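Local coordinates for Slr0280 protein (Synechocystis sp., PDB 5H3K) that is of unknown function but contains a phosphodiester glycosidase (NAGPA-family) domain, and so may cleave phosphodiester-linked sugars, at residues M86-P99 / V270-Q282. Numbering follows the deposited sequence.
Sequences MQFLGLDLLDNTSP and VKTINWTEGITWQ
Asn96 presents the edge of its carboxamide, OD1 and ND2 side by side, to Asn274 and takes up both its backbone hydrogen-bonding groups, much as a neighbouring strand would: a worked example of side chains standing in for backbone. Its OD1 takes the amide N of Asn274 on an in-plane lone pair (2.8 Å), while its ND2 returns a nearly straight bond to Asn274 O (2.9 Å, 170°). With CG between the backbone N and the carbonyl carbon (chi1 66°), both amide atoms are brought to Asn274. Replacing Asn96 with an alanine is likely to leave Asn274 N and O without these mates. Asn274 reciprocates, ND2 reaching Thr97 O. One residue before Asn96, Asp95 OD1 accepts the N-H of Thr272 from above the carboxylate plane. Lys271, bent at chi3 and chi4, brings NZ to 2.8 Å from Leu93 O; a water links it to Asp92, whose direct salt bridge is long. Met86 SD lies in plane at the Trp281 ring edge, a Met-aromatic contact with Met86 CE 3.6 Å from Trp281 CH2; Leu93 CD1 joins that rim, and Lys271 CD and Ile273 CG1 cover one face. The loop after strand 92-93 thus borders strand 271-276, outermost in an antiparallel sheet and paired with strand 279-288, while strands 101-105 and 122-126 pack against Leu93.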
loop_
_atom_site.group_PDB
_atom_site.type_symbol
_atom_site.label_atom_id
_atom_site.label_comp_id
_atom_site.label_asym_id
_atom_site.label_seq_id
_atom_site.Cartn_x
_atom_site.Cartn_y
_atom_site.Cartn_z
ATOM N N MET A 86 1.723 1.699 -18.087
ATOM C CA MET A 86 3.156 1.801 -17.877
ATOM C C MET A 86 3.754 0.428 -17.603
ATOM O O MET A 86 4.772 0.050 -18.195
ATOM C CB MET A 86 3.447 2.745 -16.709
ATOM C CG MET A 86 4.933 2.985 -16.474
ATOM S SD MET A 86 5.253 4.093 -15.085
ATOM C CE MET A 86 4.676 3.076 -13.710
ATOM N N GLN A 87 3.097 -0.336 -16.737
ATOM C CA GLN A 87 3.683 -1.580 -16.254
ATOM C C GLN A 87 3.440 -2.788 -17.126
ATOM O O GLN A 87 4.236 -3.722 -17.113
ATOM C CB GLN A 87 3.237 -1.859 -14.823
ATOM C CG GLN A 87 3.961 -0.964 -13.852
ATOM C CD GLN A 87 3.573 -1.216 -12.433
ATOM O OE1 GLN A 87 3.383 -2.362 -12.011
ATOM N NE2 GLN A 87 3.445 -0.144 -11.674
ATOM N N PHE A 88 2.356 -2.773 -17.888
ATOM C CA PHE A 88 1.993 -3.947 -18.672
ATOM C C PHE A 88 2.102 -3.757 -20.181
ATOM O O PHE A 88 2.132 -4.739 -20.925
ATOM C CB PHE A 88 0.609 -4.442 -18.253
ATOM C CG PHE A 88 0.581 -5.016 -16.854
ATOM C CD1 PHE A 88 0.883 -6.354 -16.629
ATOM C CD2 PHE A 88 0.261 -4.215 -15.768
ATOM C CE1 PHE A 88 0.850 -6.884 -15.343
ATOM C CE2 PHE A 88 0.228 -4.731 -14.486
ATOM C CZ PHE A 88 0.526 -6.073 -14.269
ATOM N N LEU A 89 2.186 -2.510 -20.635
ATOM C CA LEU A 89 2.452 -2.241 -22.052
ATOM C C LEU A 89 3.879 -1.751 -22.274
ATOM O O LEU A 89 4.436 -1.938 -23.357
ATOM C CB LEU A 89 1.471 -1.227 -22.635
ATOM C CG LEU A 89 -0.024 -1.495 -22.509
ATOM C CD1 LEU A 89 -0.778 -0.557 -23.429
ATOM C CD2 LEU A 89 -0.354 -2.951 -22.813
ATOM N N GLY A 90 4.462 -1.116 -21.257
ATOM C CA GLY A 90 5.787 -0.534 -21.359
ATOM C C GLY A 90 5.822 0.931 -21.777
ATOM O O GLY A 90 6.857 1.413 -22.229
ATOM N N LEU A 91 4.711 1.647 -21.622
ATOM C CA LEU A 91 4.714 3.087 -21.901
ATOM C C LEU A 91 5.594 3.837 -20.911
ATOM O O LEU A 91 5.436 3.681 -19.702
ATOM C CB LEU A 91 3.310 3.681 -21.796
ATOM C CG LEU A 91 2.143 3.181 -22.634
ATOM C CD1 LEU A 91 1.010 4.217 -22.601
ATOM C CD2 LEU A 91 2.543 2.848 -24.064
ATOM N N ASP A 92 6.515 4.654 -21.407
ATOM C CA ASP A 92 7.309 5.508 -20.524
ATOM C C ASP A 92 6.478 6.759 -20.275
ATOM O O ASP A 92 6.198 7.508 -21.210
ATOM C CB ASP A 92 8.648 5.865 -21.187
ATOM C CG ASP A 92 9.614 6.608 -20.249
ATOM O OD1 ASP A 92 9.350 6.713 -19.026
ATOM O OD2 ASP A 92 10.672 7.074 -20.743
ATOM N N LEU A 93 6.038 6.959 -19.033
ATOM C CA LEU A 93 5.299 8.174 -18.666
ATOM C C LEU A 93 6.281 9.296 -18.334
ATOM O O LEU A 93 6.993 9.227 -17.329
ATOM C CB LEU A 93 4.376 7.928 -17.467
ATOM C CG LEU A 93 3.431 6.725 -17.571
ATOM C CD1 LEU A 93 2.467 6.679 -16.403
ATOM C CD2 LEU A 93 2.671 6.750 -18.877
ATOM N N LEU A 94 6.314 10.326 -19.179
ATOM C CA LEU A 94 7.228 11.451 -18.994
ATOM C C LEU A 94 6.625 12.521 -18.077
ATOM O O LEU A 94 5.396 12.621 -17.956
ATOM C CB LEU A 94 7.564 12.074 -20.355
ATOM C CG LEU A 94 7.917 11.081 -21.457
ATOM C CD1 LEU A 94 8.208 11.814 -22.771
ATOM C CD2 LEU A 94 9.096 10.237 -21.042
ATOM N N ASP A 95 7.486 13.315 -17.440
ATOM C CA ASP A 95 7.031 14.402 -16.574
ATOM C C ASP A 95 6.008 15.259 -17.313
ATOM O O ASP A 95 6.218 15.632 -18.478
ATOM C CB ASP A 95 8.211 15.256 -16.112
ATOM C CG ASP A 95 9.148 14.518 -15.166
ATOM O OD1 ASP A 95 9.000 13.291 -14.970
ATOM O OD2 ASP A 95 10.052 15.172 -14.615
ATOM N N ASN A 96 4.878 15.527 -16.661
ATOM C CA ASN A 96 3.793 16.274 -17.291
ATOM C C ASN A 96 3.557 17.619 -16.624
ATOM O O ASN A 96 4.227 17.972 -15.657
ATOM C CB ASN A 96 2.490 15.465 -17.282
ATOM C CG ASN A 96 1.947 15.239 -15.871
ATOM O OD1 ASN A 96 2.711 15.111 -14.915
ATOM N ND2 ASN A 96 0.630 15.203 -15.741
ATOM N N THR A 97 2.589 18.363 -17.148
ATOM C CA THR A 97 2.206 19.637 -16.561
ATOM C C THR A 97 0.820 19.516 -15.947
ATOM O O THR A 97 0.675 19.327 -14.740
ATOM C CB THR A 97 2.263 20.764 -17.599
ATOM O OG1 THR A 97 1.610 20.332 -18.799
ATOM C CG2 THR A 97 3.716 21.096 -17.908
ATOM N N SER A 98 -0.202 19.616 -16.779
ATOM C CA SER A 98 -1.571 19.459 -16.317
ATOM C C SER A 98 -1.921 17.970 -16.139
ATOM O O SER A 98 -1.516 17.137 -16.957
ATOM C CB SER A 98 -2.510 20.101 -17.337
ATOM O OG SER A 98 -3.836 19.649 -17.137
ATOM N N PRO A 99 -2.667 17.622 -15.068
ATOM C CA PRO A 99 -3.083 16.221 -14.884
ATOM C C PRO A 99 -3.856 15.642 -16.068
ATOM O O PRO A 99 -3.880 14.426 -16.225
ATOM C CB PRO A 99 -3.990 16.275 -13.647
ATOM C CG PRO A 99 -3.471 17.435 -12.857
ATOM C CD PRO A 99 -2.990 18.452 -13.891
ATOM N N VAL A 270 14.378 9.383 -12.159
ATOM C CA VAL A 270 13.481 10.329 -11.492
ATOM C C VAL A 270 12.266 10.614 -12.351
ATOM O O VAL A 270 12.321 10.529 -13.578
ATOM C CB VAL A 270 14.186 11.647 -11.130
ATOM C CG1 VAL A 270 15.506 11.361 -10.434
ATOM C CG2 VAL A 270 14.406 12.493 -12.365
ATOM N N LYS A 271 11.152 10.923 -11.699
ATOM C CA LYS A 271 9.900 11.164 -12.400
ATOM C C LYS A 271 9.020 12.036 -11.519
ATOM O O LYS A 271 9.044 11.906 -10.294
ATOM C CB LYS A 271 9.191 9.831 -12.699
ATOM C CG LYS A 271 7.980 9.969 -13.646
ATOM C CD LYS A 271 7.119 8.693 -13.687
ATOM C CE LYS A 271 7.888 7.478 -14.219
ATOM N NZ LYS A 271 8.502 7.739 -15.550
ATOM N N THR A 272 8.271 12.944 -12.129
ATOM C CA THR A 272 7.261 13.711 -11.401
ATOM C C THR A 272 5.994 13.759 -12.236
ATOM O O THR A 272 5.984 14.319 -13.331
ATOM C CB THR A 272 7.743 15.144 -11.053
ATOM O OG1 THR A 272 8.927 15.083 -10.245
ATOM C CG2 THR A 272 6.662 15.922 -10.292
ATOM N N ILE A 273 4.930 13.134 -11.736
ATOM C CA ILE A 273 3.664 13.081 -12.452
ATOM C C ILE A 273 2.587 13.797 -11.658
ATOM O O ILE A 273 2.262 13.403 -10.524
ATOM C CB ILE A 273 3.186 11.626 -12.730
ATOM C CG1 ILE A 273 4.199 10.850 -13.583
ATOM C CG2 ILE A 273 1.831 11.651 -13.419
ATOM C CD1 ILE A 273 4.365 11.358 -15.032
ATOM N N ASN A 274 2.043 14.866 -12.237
ATOM C CA ASN A 274 0.840 15.473 -11.689
ATOM C C ASN A 274 -0.339 14.601 -12.107
ATOM O O ASN A 274 -0.733 14.570 -13.281
ATOM C CB ASN A 274 0.701 16.927 -12.154
ATOM C CG ASN A 274 1.909 17.774 -11.776
ATOM O OD1 ASN A 274 2.345 17.783 -10.622
ATOM N ND2 ASN A 274 2.466 18.473 -12.754
ATOM N N TRP A 275 -0.884 13.867 -11.140
ATOM C CA TRP A 275 -1.742 12.720 -11.428
ATOM C C TRP A 275 -3.200 13.123 -11.496
ATOM O O TRP A 275 -3.882 12.876 -12.491
ATOM C CB TRP A 275 -1.508 11.641 -10.367
ATOM C CG TRP A 275 -2.037 10.287 -10.712
ATOM C CD1 TRP A 275 -1.565 9.439 -11.669
ATOM C CD2 TRP A 275 -3.107 9.594 -10.047
ATOM N NE1 TRP A 275 -2.296 8.274 -11.662
ATOM C CE2 TRP A 275 -3.252 8.345 -10.681
ATOM C CE3 TRP A 275 -3.971 9.926 -8.995
ATOM C CZ2 TRP A 275 -4.220 7.409 -10.289
ATOM C CZ3 TRP A 275 -4.933 9.002 -8.605
ATOM C CH2 TRP A 275 -5.051 7.757 -9.252
ATOM N N THR A 276 -3.694 13.731 -10.433
ATOM C CA THR A 276 -4.995 14.376 -10.517
ATOM C C THR A 276 -4.910 15.631 -9.672
ATOM O O THR A 276 -3.868 15.890 -9.060
ATOM C CB THR A 276 -6.139 13.439 -10.067
ATOM O OG1 THR A 276 -7.383 13.899 -10.625
ATOM C CG2 THR A 276 -6.233 13.390 -8.539
ATOM N N GLU A 277 -5.965 16.439 -9.655
ATOM C CA GLU A 277 -5.945 17.601 -8.788
ATOM C C GLU A 277 -5.731 17.131 -7.352
ATOM O O GLU A 277 -6.478 16.277 -6.848
ATOM C CB GLU A 277 -7.246 18.399 -8.888
ATOM C CG GLU A 277 -7.375 19.418 -7.763
ATOM C CD GLU A 277 -8.326 20.561 -8.082
ATOM O OE1 GLU A 277 -8.808 20.635 -9.231
ATOM O OE2 GLU A 277 -8.585 21.385 -7.176
ATOM N N GLY A 278 -4.687 17.652 -6.721
ATOM C CA GLY A 278 -4.411 17.341 -5.331
ATOM C C GLY A 278 -3.551 16.109 -5.112
ATOM O O GLY A 278 -3.273 15.765 -3.964
ATOM N N ILE A 279 -3.134 15.441 -6.188
ATOM C CA ILE A 279 -2.273 14.257 -6.039
ATOM C C ILE A 279 -1.082 14.266 -6.998
ATOM O O ILE A 279 -1.258 14.327 -8.220
ATOM C CB ILE A 279 -3.048 12.940 -6.248
ATOM C CG1 ILE A 279 -4.178 12.793 -5.225
ATOM C CG2 ILE A 279 -2.089 11.745 -6.142
ATOM C CD1 ILE A 279 -4.986 11.525 -5.368
ATOM N N THR A 280 0.123 14.177 -6.442
ATOM C CA THR A 280 1.357 14.157 -7.230
ATOM C C THR A 280 2.247 12.963 -6.883
ATOM O O THR A 280 2.524 12.702 -5.707
ATOM C CB THR A 280 2.143 15.449 -7.015
ATOM O OG1 THR A 280 1.306 16.555 -7.365
ATOM C CG2 THR A 280 3.401 15.476 -7.882
ATOM N N TRP A 281 2.686 12.241 -7.916
ATOM C CA TRP A 281 3.532 11.052 -7.764
ATOM C C TRP A 281 4.974 11.410 -8.148
ATOM O O TRP A 281 5.202 12.013 -9.195
ATOM C CB TRP A 281 2.942 9.925 -8.643
ATOM C CG TRP A 281 3.870 8.841 -9.146
ATOM C CD1 TRP A 281 4.979 8.331 -8.540
ATOM C CD2 TRP A 281 3.728 8.130 -10.385
ATOM N NE1 TRP A 281 5.531 7.337 -9.322
ATOM C CE2 TRP A 281 4.791 7.206 -10.457
ATOM C CE3 TRP A 281 2.804 8.188 -11.422
ATOM C CZ2 TRP A 281 4.947 6.343 -11.548
ATOM C CZ3 TRP A 281 2.965 7.331 -12.506
ATOM C CH2 TRP A 281 4.025 6.421 -12.556
ATOM N N GLN A 282 5.946 11.090 -7.288
ATOM C CA GLN A 282 7.341 11.367 -7.615
ATOM C C GLN A 282 8.223 10.175 -7.358
ATOM O O GLN A 282 7.993 9.417 -6.412
ATOM C CB GLN A 282 7.876 12.573 -6.825
ATOM C CG GLN A 282 7.158 13.868 -7.143
ATOM C CD GLN A 282 7.433 14.958 -6.127
ATOM O OE1 GLN A 282 6.605 15.243 -5.252
ATOM N NE2 GLN A 282 8.592 15.580 -6.241
HETATM O O HOH W 1 7.780 5.411 -17.124
HETATM O O HOH W 2 10.951 14.719 -12.174
HETATM O O HOH W 3 5.815 16.895 -13.719
#